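Local coordinates for protein hydrogenase maturation factor (Thermoanaerobacter tengcongensis, PDB 3VTH) that probably uses carbamoyl phosphate and ATP to carbamoylate the C-terminal cysteine of HypE during the maturation of [NiFe]-hydrogenases, at residues D203-V208 against Y315-E320; G190-F195 against L357-I362; Q279-V284 against V306-A311; P141-I146 against N364-S369. All blocks are in the same frame, centred on the assembly; numbering follows the deposited sequence.

Contact 1 (D203-V208 against Y315-E320)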
# COMPACT_ATOMS: atom_id res chain seq x y z
N ASP A 203 4.50 -34.21 9.98
CA ASP A 203 5.09 -33.29 9.00
C ASP A 203 4.93 -31.84 9.48
O ASP A 203 4.05 -31.54 10.28
CB ASP A 203 4.60 -33.58 7.56
CG ASP A 203 3.22 -32.98 7.23
OD1 ASP A 203 2.88 -31.86 7.65
OD2 ASP A 203 2.48 -33.65 6.47
N GLU A 204 5.82 -30.96 9.01
CA GLU A 204 5.93 -29.58 9.55
C GLU A 204 4.62 -28.80 9.59
O GLU A 204 4.31 -28.17 10.60
CB GLU A 204 7.00 -28.77 8.80
CG GLU A 204 8.45 -29.19 9.08
CD GLU A 204 8.88 -30.43 8.30
OE1 GLU A 204 8.09 -30.96 7.48
OE2 GLU A 204 10.03 -30.89 8.50
N ILE A 205 3.85 -28.85 8.50
CA ILE A 205 2.56 -28.15 8.44
C ILE A 205 1.57 -28.66 9.51
O ILE A 205 0.86 -27.88 10.13
CB ILE A 205 1.90 -28.24 7.05
CG1 ILE A 205 2.80 -27.63 5.96
CG2 ILE A 205 0.52 -27.54 7.05
CD1 ILE A 205 3.05 -26.11 6.08
N LYS A 206 1.53 -29.98 9.69
CA LYS A 206 0.70 -30.60 10.72
C LYS A 206 1.14 -30.18 12.13
O LYS A 206 0.31 -30.02 13.01
CB LYS A 206 0.71 -32.12 10.58
CG LYS A 206 -0.55 -32.81 11.08
CD LYS A 206 -0.79 -34.15 10.32
CE LYS A 206 -0.89 -33.89 8.80
NZ LYS A 206 -0.91 -35.12 7.97
N CYS A 207 2.45 -30.02 12.33
CA CYS A 207 2.95 -29.53 13.62
C CYS A 207 2.41 -28.12 13.92
O CYS A 207 2.04 -27.80 15.07
CB CYS A 207 4.48 -29.55 13.65
SG CYS A 207 5.25 -31.20 13.44
N VAL A 208 2.36 -27.29 12.88
CA VAL A 208 1.81 -25.92 12.96
C VAL A 208 0.32 -25.95 13.27
O VAL A 208 -0.13 -25.26 14.19
CB VAL A 208 2.10 -25.13 11.66
CG1 VAL A 208 1.33 -23.80 11.62
CG2 VAL A 208 3.59 -24.89 11.53
N TYR A 315 -2.28 -22.98 1.71
CA TYR A 315 -3.22 -23.99 1.21
C TYR A 315 -3.05 -25.31 1.93
O TYR A 315 -4.04 -26.00 2.23
CB TYR A 315 -3.05 -24.21 -0.30
CG TYR A 315 -3.47 -23.03 -1.14
CD1 TYR A 315 -4.80 -22.86 -1.52
CD2 TYR A 315 -2.53 -22.08 -1.58
CE1 TYR A 315 -5.19 -21.76 -2.32
CE2 TYR A 315 -2.90 -21.00 -2.36
CZ TYR A 315 -4.23 -20.85 -2.74
OH TYR A 315 -4.58 -19.79 -3.52
N LEU A 316 -1.80 -25.68 2.21
CA LEU A 316 -1.52 -26.89 2.98
C LEU A 316 -2.07 -26.80 4.41
O LEU A 316 -2.72 -27.72 4.91
CB LEU A 316 -0.01 -27.18 2.99
CG LEU A 316 0.62 -27.58 1.64
CD1 LEU A 316 2.14 -27.65 1.75
CD2 LEU A 316 0.04 -28.87 1.10
N LEU A 317 -1.81 -25.67 5.06
CA LEU A 317 -2.30 -25.44 6.42
C LEU A 317 -3.83 -25.50 6.48
O LEU A 317 -4.39 -26.09 7.40
CB LEU A 317 -1.78 -24.11 6.97
CG LEU A 317 -2.13 -23.76 8.44
CD1 LEU A 317 -1.70 -24.91 9.42
CD2 LEU A 317 -1.51 -22.42 8.85
N MET A 318 -4.48 -24.89 5.49
CA MET A 318 -5.94 -24.84 5.40
C MET A 318 -6.63 -26.20 5.32
O MET A 318 -7.75 -26.36 5.82
CB MET A 318 -6.40 -23.93 4.24
CG MET A 318 -6.20 -22.42 4.47
SD MET A 318 -7.12 -21.89 5.94
CE MET A 318 -6.75 -20.14 5.99
N GLU A 319 -5.98 -27.19 4.70
CA GLU A 319 -6.53 -28.55 4.76
C GLU A 319 -6.41 -29.19 6.17
O GLU A 319 -7.09 -30.19 6.46
CB GLU A 319 -5.98 -29.47 3.64
CG GLU A 319 -4.70 -29.00 2.97
CD GLU A 319 -4.36 -29.72 1.66
OE1 GLU A 319 -4.05 -29.03 0.66
OE2 GLU A 319 -4.39 -30.97 1.63
N GLU A 320 -5.58 -28.62 7.04
CA GLU A 320 -5.37 -29.19 8.38
C GLU A 320 -6.20 -28.53 9.48
O GLU A 320 -6.50 -29.17 10.49
CB GLU A 320 -3.89 -29.19 8.79
CG GLU A 320 -2.95 -29.98 7.87
CD GLU A 320 -3.36 -31.44 7.67
OE1 GLU A 320 -3.77 -32.10 8.64
OE2 GLU A 320 -3.25 -31.93 6.52

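Contact 2 (G190-F195 against L357-I362)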
# COMPACT_ATOMS: atom_id res chain seq x y z
N GLY A 190 14.87 -28.21 -3.94
CA GLY A 190 14.30 -26.93 -3.54
C GLY A 190 14.48 -26.62 -2.06
O GLY A 190 15.05 -27.42 -1.32
N PRO A 191 14.01 -25.45 -1.63
CA PRO A 191 13.98 -25.12 -0.21
C PRO A 191 13.12 -26.12 0.57
O PRO A 191 12.30 -26.83 -0.02
CB PRO A 191 13.34 -23.72 -0.16
CG PRO A 191 12.90 -23.42 -1.55
CD PRO A 191 13.45 -24.39 -2.49
N SER A 192 13.32 -26.18 1.88
CA SER A 192 12.50 -27.00 2.76
C SER A 192 12.05 -26.23 4.02
O SER A 192 12.69 -25.26 4.46
CB SER A 192 13.24 -28.28 3.13
OG SER A 192 14.58 -28.00 3.48
N LEU A 193 10.93 -26.68 4.57
CA LEU A 193 10.44 -26.19 5.85
C LEU A 193 11.27 -26.72 7.01
O LEU A 193 11.87 -27.81 6.94
CB LEU A 193 8.98 -26.61 6.06
CG LEU A 193 7.98 -26.12 5.00
CD1 LEU A 193 6.64 -26.86 5.16
CD2 LEU A 193 7.81 -24.59 5.05
N SER A 194 11.27 -25.96 8.10
CA SER A 194 11.89 -26.38 9.33
C SER A 194 10.97 -25.94 10.47
O SER A 194 10.63 -24.74 10.59
CB SER A 194 13.30 -25.79 9.45
OG SER A 194 13.84 -26.03 10.75
N PHE A 195 10.52 -26.91 11.27
CA PHE A 195 9.67 -26.63 12.41
C PHE A 195 10.50 -26.61 13.69
O PHE A 195 11.28 -27.52 13.95
CB PHE A 195 8.53 -27.67 12.54
CG PHE A 195 7.62 -27.43 13.73
CD1 PHE A 195 6.57 -26.51 13.66
CD2 PHE A 195 7.80 -28.13 14.92
CE1 PHE A 195 5.73 -26.29 14.74
CE2 PHE A 195 6.96 -27.92 16.02
CZ PHE A 195 5.93 -27.00 15.92
N LEU A 357 10.01 -22.20 9.94
CA LEU A 357 11.12 -21.60 9.21
C LEU A 357 11.23 -22.19 7.79
O LEU A 357 10.57 -23.17 7.48
CB LEU A 357 12.41 -21.94 9.96
CG LEU A 357 13.03 -21.10 11.08
CD1 LEU A 357 12.06 -20.17 11.84
CD2 LEU A 357 13.81 -21.98 12.02
N ASN A 358 12.06 -21.57 6.94
CA ASN A 358 12.52 -22.22 5.72
C ASN A 358 13.89 -21.68 5.33
O ASN A 358 14.34 -20.66 5.86
CB ASN A 358 11.49 -22.09 4.58
CG ASN A 358 11.40 -20.69 4.01
OD1 ASN A 358 12.39 -20.15 3.48
ND2 ASN A 358 10.20 -20.11 4.08
N ASN A 359 14.57 -22.36 4.41
CA ASN A 359 15.92 -21.96 4.06
C ASN A 359 16.03 -21.20 2.74
O ASN A 359 17.09 -21.17 2.16
CB ASN A 359 16.88 -23.17 4.10
CG ASN A 359 16.47 -24.26 3.12
OD1 ASN A 359 15.37 -24.23 2.56
ND2 ASN A 359 17.35 -25.22 2.91
N ARG A 360 14.94 -20.60 2.27
CA ARG A 360 15.03 -19.70 1.10
C ARG A 360 15.20 -18.27 1.61
O ARG A 360 14.27 -17.71 2.22
CB ARG A 360 13.79 -19.80 0.18
CG ARG A 360 13.88 -18.92 -1.10
CD ARG A 360 12.66 -19.06 -2.04
NE ARG A 360 11.40 -18.77 -1.34
CZ ARG A 360 10.20 -19.21 -1.73
NH1 ARG A 360 10.09 -19.96 -2.81
NH2 ARG A 360 9.11 -18.90 -1.03
N ASP A 361 16.36 -17.67 1.38
CA ASP A 361 16.61 -16.28 1.82
C ASP A 361 15.56 -15.30 1.33
O ASP A 361 15.13 -15.36 0.17
CB ASP A 361 17.98 -15.79 1.38
CG ASP A 361 19.12 -16.44 2.14
OD1 ASP A 361 20.28 -16.08 1.85
OD2 ASP A 361 18.87 -17.29 3.05
N ILE A 362 15.12 -14.43 2.23
CA ILE A 362 14.30 -13.29 1.83
C ILE A 362 15.29 -12.15 1.68
O ILE A 362 15.98 -11.79 2.63
CB ILE A 362 13.22 -12.93 2.89
CG1 ILE A 362 12.20 -14.07 3.02
CG2 ILE A 362 12.52 -11.56 2.53
CD1 ILE A 362 11.25 -13.93 4.25
O HOH W 1 16.30 -27.55 1.36

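Contact 3 (Q279-V284 against V306-A311). With PO4 (phosphate ion), chain L.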
# COMPACT_ATOMS: atom_id res chain seq x y z
N GLN A 279 -3.99 -12.41 -7.91
CA GLN A 279 -2.69 -12.94 -7.49
C GLN A 279 -1.90 -11.94 -6.63
O GLN A 279 -0.97 -12.33 -5.93
CB GLN A 279 -1.84 -13.37 -8.69
CG GLN A 279 -2.17 -14.74 -9.25
CD GLN A 279 -1.24 -15.08 -10.39
OE1 GLN A 279 -1.44 -14.62 -11.51
NE2 GLN A 279 -0.20 -15.85 -10.11
N ARG A 280 -2.26 -10.67 -6.67
CA ARG A 280 -1.59 -9.72 -5.77
C ARG A 280 -1.86 -10.11 -4.30
O ARG A 280 -1.05 -9.83 -3.41
CB ARG A 280 -2.00 -8.28 -6.08
CG ARG A 280 -1.70 -7.82 -7.53
CD ARG A 280 -2.04 -6.32 -7.71
NE ARG A 280 -1.90 -5.85 -9.09
CZ ARG A 280 -0.77 -5.39 -9.62
NH1 ARG A 280 0.35 -5.36 -8.89
NH2 ARG A 280 -0.75 -4.97 -10.90
N ARG A 281 -3.01 -10.76 -4.07
CA ARG A 281 -3.42 -11.25 -2.74
C ARG A 281 -3.19 -10.24 -1.61
O ARG A 281 -2.33 -10.48 -0.75
CB ARG A 281 -2.72 -12.59 -2.41
CG ARG A 281 -3.14 -13.77 -3.32
CD ARG A 281 -4.56 -14.21 -3.00
NE ARG A 281 -5.29 -14.75 -4.16
CZ ARG A 281 -5.91 -15.94 -4.19
NH1 ARG A 281 -5.88 -16.75 -3.14
NH2 ARG A 281 -6.58 -16.30 -5.28
N PRO A 282 -3.95 -9.12 -1.60
CA PRO A 282 -3.88 -8.24 -0.45
C PRO A 282 -4.88 -8.63 0.64
O PRO A 282 -5.79 -9.45 0.41
CB PRO A 282 -4.34 -6.90 -1.03
CG PRO A 282 -5.40 -7.31 -2.00
CD PRO A 282 -4.83 -8.56 -2.65
N ILE A 283 -4.70 -8.03 1.81
CA ILE A 283 -5.77 -7.90 2.82
C ILE A 283 -6.81 -6.93 2.22
O ILE A 283 -6.44 -5.89 1.70
CB ILE A 283 -5.20 -7.29 4.11
CG1 ILE A 283 -4.18 -8.25 4.77
CG2 ILE A 283 -6.33 -6.87 5.09
CD1 ILE A 283 -3.18 -7.56 5.69
N VAL A 284 -8.10 -7.29 2.24
CA VAL A 284 -9.13 -6.40 1.73
C VAL A 284 -10.04 -6.05 2.90
O VAL A 284 -10.49 -6.93 3.62
CB VAL A 284 -9.97 -7.07 0.60
CG1 VAL A 284 -11.06 -6.12 0.06
CG2 VAL A 284 -9.07 -7.56 -0.55
N VAL A 306 -9.47 -8.90 5.52
CA VAL A 306 -9.42 -10.32 5.17
C VAL A 306 -8.53 -10.57 3.97
O VAL A 306 -8.57 -9.83 3.01
CB VAL A 306 -10.84 -10.89 4.89
CG1 VAL A 306 -10.79 -12.41 4.66
CG2 VAL A 306 -11.76 -10.61 6.08
N MET A 307 -7.74 -11.64 4.04
CA MET A 307 -6.95 -12.10 2.91
C MET A 307 -7.19 -13.58 2.66
O MET A 307 -7.64 -14.34 3.55
CB MET A 307 -5.46 -11.85 3.17
CG MET A 307 -4.87 -12.78 4.27
SD MET A 307 -3.25 -12.27 4.88
CE MET A 307 -2.55 -11.59 3.38
N LEU A 308 -6.88 -14.00 1.45
CA LEU A 308 -6.95 -15.41 1.08
C LEU A 308 -5.53 -15.97 1.10
O LEU A 308 -4.58 -15.21 1.21
CB LEU A 308 -7.58 -15.54 -0.32
CG LEU A 308 -9.04 -15.06 -0.44
CD1 LEU A 308 -9.57 -15.25 -1.86
CD2 LEU A 308 -9.95 -15.79 0.56
N PRO A 309 -5.37 -17.31 1.01
CA PRO A 309 -4.04 -17.91 0.95
C PRO A 309 -3.22 -17.33 -0.21
O PRO A 309 -3.80 -17.06 -1.29
CB PRO A 309 -4.34 -19.39 0.67
CG PRO A 309 -5.67 -19.63 1.29
CD PRO A 309 -6.44 -18.33 1.01
N TYR A 310 -1.92 -17.13 -0.01
CA TYR A 310 -1.07 -16.59 -1.08
C TYR A 310 0.20 -17.39 -1.37
O TYR A 310 0.86 -17.16 -2.39
CB TYR A 310 -0.75 -15.09 -0.86
CG TYR A 310 0.02 -14.74 0.40
CD1 TYR A 310 -0.66 -14.38 1.57
CD2 TYR A 310 1.43 -14.76 0.41
CE1 TYR A 310 0.04 -14.05 2.73
CE2 TYR A 310 2.15 -14.43 1.58
CZ TYR A 310 1.44 -14.06 2.73
OH TYR A 310 2.11 -13.74 3.89
N ALA A 311 0.53 -18.32 -0.49
CA ALA A 311 1.69 -19.18 -0.70
C ALA A 311 1.23 -20.63 -0.55
O ALA A 311 0.20 -20.89 0.09
CB ALA A 311 2.79 -18.84 0.29
P PO4 L . -4.43 -5.25 -11.79
O1 PO4 L . -4.02 -6.34 -10.81
O2 PO4 L . -5.23 -4.19 -11.05
O3 PO4 L . -3.22 -4.57 -12.40
O4 PO4 L . -5.28 -5.87 -12.87
O HOH W 2 -6.28 -11.99 -0.66

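Contact 4 (P141-I146 against N364-S369)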
# COMPACT_ATOMS: atom_id res chain seq x y z
N PRO A 141 7.25 -15.86 -5.44
CA PRO A 141 8.02 -14.69 -5.07
C PRO A 141 8.80 -14.15 -6.26
O PRO A 141 9.22 -14.92 -7.14
CB PRO A 141 9.00 -15.22 -4.02
CG PRO A 141 9.03 -16.67 -4.20
CD PRO A 141 7.68 -17.06 -4.71
N ARG A 142 8.94 -12.83 -6.29
CA ARG A 142 9.75 -12.16 -7.29
C ARG A 142 10.59 -11.14 -6.53
O ARG A 142 11.67 -11.46 -6.05
CB ARG A 142 8.89 -11.51 -8.40
CG ARG A 142 8.15 -12.52 -9.32
CD ARG A 142 9.12 -13.43 -10.11
NE ARG A 142 8.37 -14.25 -11.07
CZ ARG A 142 7.83 -15.44 -10.81
NH1 ARG A 142 7.94 -15.98 -9.60
NH2 ARG A 142 7.15 -16.08 -11.76
N PHE A 143 10.07 -9.91 -6.38
CA PHE A 143 10.76 -8.87 -5.62
C PHE A 143 11.46 -9.37 -4.36
O PHE A 143 12.67 -9.13 -4.16
CB PHE A 143 9.79 -7.74 -5.25
CG PHE A 143 10.40 -6.68 -4.39
CD1 PHE A 143 9.93 -6.45 -3.11
CD2 PHE A 143 11.49 -5.93 -4.86
CE1 PHE A 143 10.52 -5.45 -2.30
CE2 PHE A 143 12.08 -4.94 -4.05
CZ PHE A 143 11.60 -4.70 -2.78
N SER A 144 10.72 -10.09 -3.51
CA SER A 144 11.27 -10.54 -2.23
C SER A 144 12.57 -11.34 -2.35
O SER A 144 13.37 -11.32 -1.42
CB SER A 144 10.24 -11.37 -1.45
OG SER A 144 9.83 -12.50 -2.22
N ILE A 145 12.78 -12.04 -3.46
CA ILE A 145 13.99 -12.88 -3.59
C ILE A 145 14.98 -12.41 -4.67
O ILE A 145 15.97 -13.08 -4.92
CB ILE A 145 13.64 -14.36 -3.81
CG1 ILE A 145 12.90 -14.56 -5.15
CG2 ILE A 145 12.80 -14.90 -2.59
CD1 ILE A 145 12.80 -16.02 -5.55
N ILE A 146 14.73 -11.24 -5.26
CA ILE A 146 15.58 -10.73 -6.36
C ILE A 146 16.68 -9.83 -5.79
O ILE A 146 16.40 -8.87 -5.07
CB ILE A 146 14.71 -10.01 -7.44
CG1 ILE A 146 13.92 -11.04 -8.26
CG2 ILE A 146 15.58 -9.14 -8.40
CD1 ILE A 146 12.73 -10.45 -9.07
N ASN A 364 14.46 -9.01 0.14
CA ASN A 364 13.76 -7.76 0.36
C ASN A 364 12.49 -8.02 1.13
O ASN A 364 11.52 -8.56 0.59
CB ASN A 364 13.45 -7.09 -1.00
CG ASN A 364 14.70 -6.92 -1.87
OD1 ASN A 364 14.80 -7.49 -2.97
ND2 ASN A 364 15.67 -6.15 -1.37
N ARG A 365 12.46 -7.65 2.41
CA ARG A 365 11.25 -7.90 3.20
C ARG A 365 10.16 -6.96 2.72
O ARG A 365 10.46 -5.89 2.15
CB ARG A 365 11.54 -7.70 4.70
CG ARG A 365 11.37 -6.25 5.17
CD ARG A 365 11.96 -6.10 6.53
NE ARG A 365 13.42 -6.05 6.49
CZ ARG A 365 14.20 -6.31 7.53
NH1 ARG A 365 13.65 -6.67 8.69
NH2 ARG A 365 15.51 -6.24 7.41
N ILE A 366 8.89 -7.35 2.90
CA ILE A 366 7.76 -6.55 2.44
C ILE A 366 6.48 -6.97 3.15
O ILE A 366 6.17 -8.15 3.23
CB ILE A 366 7.61 -6.62 0.87
CG1 ILE A 366 6.47 -5.73 0.36
CG2 ILE A 366 7.43 -8.08 0.38
CD1 ILE A 366 6.58 -5.37 -1.18
N ASP A 367 5.76 -6.00 3.71
CA ASP A 367 4.51 -6.30 4.41
C ASP A 367 3.37 -6.69 3.48
O ASP A 367 3.42 -6.42 2.29
CB ASP A 367 4.10 -5.08 5.24
CG ASP A 367 4.89 -4.97 6.52
OD1 ASP A 367 4.74 -5.85 7.40
OD2 ASP A 367 5.69 -4.02 6.64
N ASP A 368 2.32 -7.28 4.04
CA ASP A 368 1.08 -7.48 3.30
C ASP A 368 0.48 -6.13 2.91
O ASP A 368 0.58 -5.16 3.67
CB ASP A 368 0.06 -8.25 4.14
CG ASP A 368 0.53 -9.64 4.53
OD1 ASP A 368 1.42 -10.20 3.82
OD2 ASP A 368 0.03 -10.15 5.56
N SER A 369 -0.11 -6.07 1.72
CA SER A 369 -0.86 -4.89 1.29
C SER A 369 -2.23 -4.89 1.97
O SER A 369 -2.73 -5.94 2.36
CB SER A 369 -1.05 -4.89 -0.22
OG SER A 369 0.19 -4.64 -0.87

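Contact 1 (D203-V208 against Y315-E320)
Lys206, whose side chain meets Glu320 across the contact, gives its backbone N to Asp203 OD1 at 3.1 Å. The N-H...acceptor angle of 167° makes this a straight bond. It is an N-cap bond, for Asp203 stands right before helix 204-213, which packs on helix 312-320 with segment axes 9.2 Å apart and a crossing angle of -54°. The capping carboxylate also faces its own lysine, although Lys206 NZ to Asp203 OD2 at 4.0 Å is a long salt bridge, and Arg130 adds a weak, long pair to OD2. The lysine chain bends at chi3 (-58°), placing CE on the acid, 3.4 Å from Glu320 OE1. NZ remains 4.2 Å from Glu320 OE1, so across the helices the opposite charges lie near each other without a salt bridge. The apolar centre is Ile205, whose CG2 stands anti to the backbone N and presses on the backbone of the second helix, 3.6 Å from Leu317 CA. Ile205 also touches Leu193 and Leu356 of two neighbouring strands, which places helix 204-213 against the sheet. One turn on, Val208 and Leu317 cross at about a right angle, CG1 of the valine meeting CD1 of the leucine at 3.9 Å.

Contact 2 (G190-F195 against L357-I362)
Ser194 and Leu357 form the antiparallel hydrogen-bonded pair that joins strand 193-196, at the outer edge of a mixed sheet within this chain, to strand 354-358. Leu357 N donates to Ser194 O at 2.7 Å, and Ser194 N to Leu357 O at 2.9 Å. On the face these two residues share, Ser194 CB and Leu357 CB lie 4.0 Å apart. Leu193 and Asn358 make the adjoining non-hydrogen-bonded pair, with their side chains on the other face of the sheet.

Past the last bridge, the side chain of Asn359 carries the cross-strand bonding. Asn359 has CG set between its backbone N and carbonyl carbon (chi1 60°), and its OD1 accepts from Ser192 N at 2.9 Å, while the return bond from Asn359 N to Ser192 O is weak. The other branch of the amide is engaged too: Asn359 ND2 donates to a water 3.0 Å away, which donates in turn to Gly190 O and is hydrogen-bonded to Ser192 OG at 2.8 Å. Asn358 holds CG in the same kind of crowded position (chi1 72°) but serves its own strand, its OD1 accepting in the carbonyl plane from Arg360 N at 2.9 Å. That bond defines an Asx turn where the chain leaves the strand.

Segment 190-195 continues directly from the zinc ligand Cys189, so this edge pairing ties a zinc finger to the YrdC-like sheet. On the finger side, Pro191 CB packs obliquely on Arg360 CB and meets Asn359 OD1 at 3.4 Å.

Contact 3 (Q279-V284 against V306-A311)
Arg281 reaches across to Pro309, its NH1 donating to Pro309 O at 2.8 Å. The acceptor lies 25° out of the guanidinium plane, with an N-H...acceptor angle of 138°. The other two nitrogens are engaged as well: NE binds Ser278 O and NH2 binds Leu277 O, with Leu308 CD1 over one face of the group. An alanine here would keep CB against Tyr310 CB, but would probably leave three backbone carbonyls without their arginine donors. Arg280 serves a phosphate ion, probably from the crystallisation liquor, NE donating to PO4 O1 at 2.8 Å and NH2 to PO4 O3 at 2.9 Å.

The segments pair as antiparallel strands. Val284 N donates to Val306 O at 2.7 Å and Val306 N to Val284 O at 2.9 Å, both with angles of 169°. Where the strands diverge, a water donates to Pro282 O at 2.8 Å and accepts from Leu308 N at 3.0 Å. Ile283 CG1 packs on Met307 CE, and the Ile283 side chain lies about 5 Å from the bound ATP analogue.

In the YrdC-like sheet, Ile283 bonds to strand 370-374 and Met307 to strand 254-255, while helix 270-277 covers Val284 and Leu308, and helix 312-320 brings Tyr315 onto Arg281.

Contact 4 (P141-I146 against N364-S369)
Phe143 turns one face of its ring to Asn364, whose CB sits over that face 3.8 Å from the centroid and 25° off the normal. It is a CH-pi contact displaced toward the rim, where CB comes within 3.5 Å of Phe143 CZ. The amide plane lies only 15° from the ring plane, although the side chains as a whole cross at about a right angle. Ile366 CD1 approaches obliquely, 4.0 Å from Phe143 CD1. The ring belongs to a short 3-10 turn at residues 143-145, marked by the i to i+3 bonds of Ile145 N to Arg142 O and Ile146 N to Phe143 O. CG stands anti to the backbone N (chi1 176°), and the ring beyond it lies against the other loop, further packed by Pro389 and by Leu449 of helix 433-449. An alanine in place of Phe143 would probably leave Asn364 CB and Ile366 CD1 facing a gap.

One backbone bond links the two loops: Asn364 N donates to Ser144 O at 3.0 Å, nearly straight. Ser144 OG itself is hydrogen-bonded to Asp110 OD1.

Segment 141-146 begins two residues after the zinc ligand Cys139, and Arg142 binds the carbonyls of Cys136 and Cys139. The second loop carries Asp367, a magnesium ligand in this protein though not in this chain as modelled, so the contact joins that loop to the finger region. Asn364 O is buried with no hydrogen-bonding partner in the model, its closest approach to the turn being a CA-H...O contact from Ser144 CA at 3.5 Å.

Overall arrangement
Along the chain the four contacts are strictly nested: 141-146 pairs with 364-369 outermost, then contact 2, then contact 1, with contact 3 innermost. Contacts 2 and 3 reach the same ten-stranded mixed sheet, their centres about 21 Å apart, contact 2 at its outer edge and contact 3 within it. Contact 1 lies about 15 Å from contact 2 between centres, and Ile205 CD1 touches Leu193 CD1 where strand 193-196 leads into helix 204-213. Contacts 3 and 4, centres about 14 Å apart, share a probable hydrogen bond from Ile283 N to Ser369 O. Contacts 2 and 4 join the two zinc-finger regions to the YrdC-like domain, and contact 3 lies nearest its bound ATP analogue.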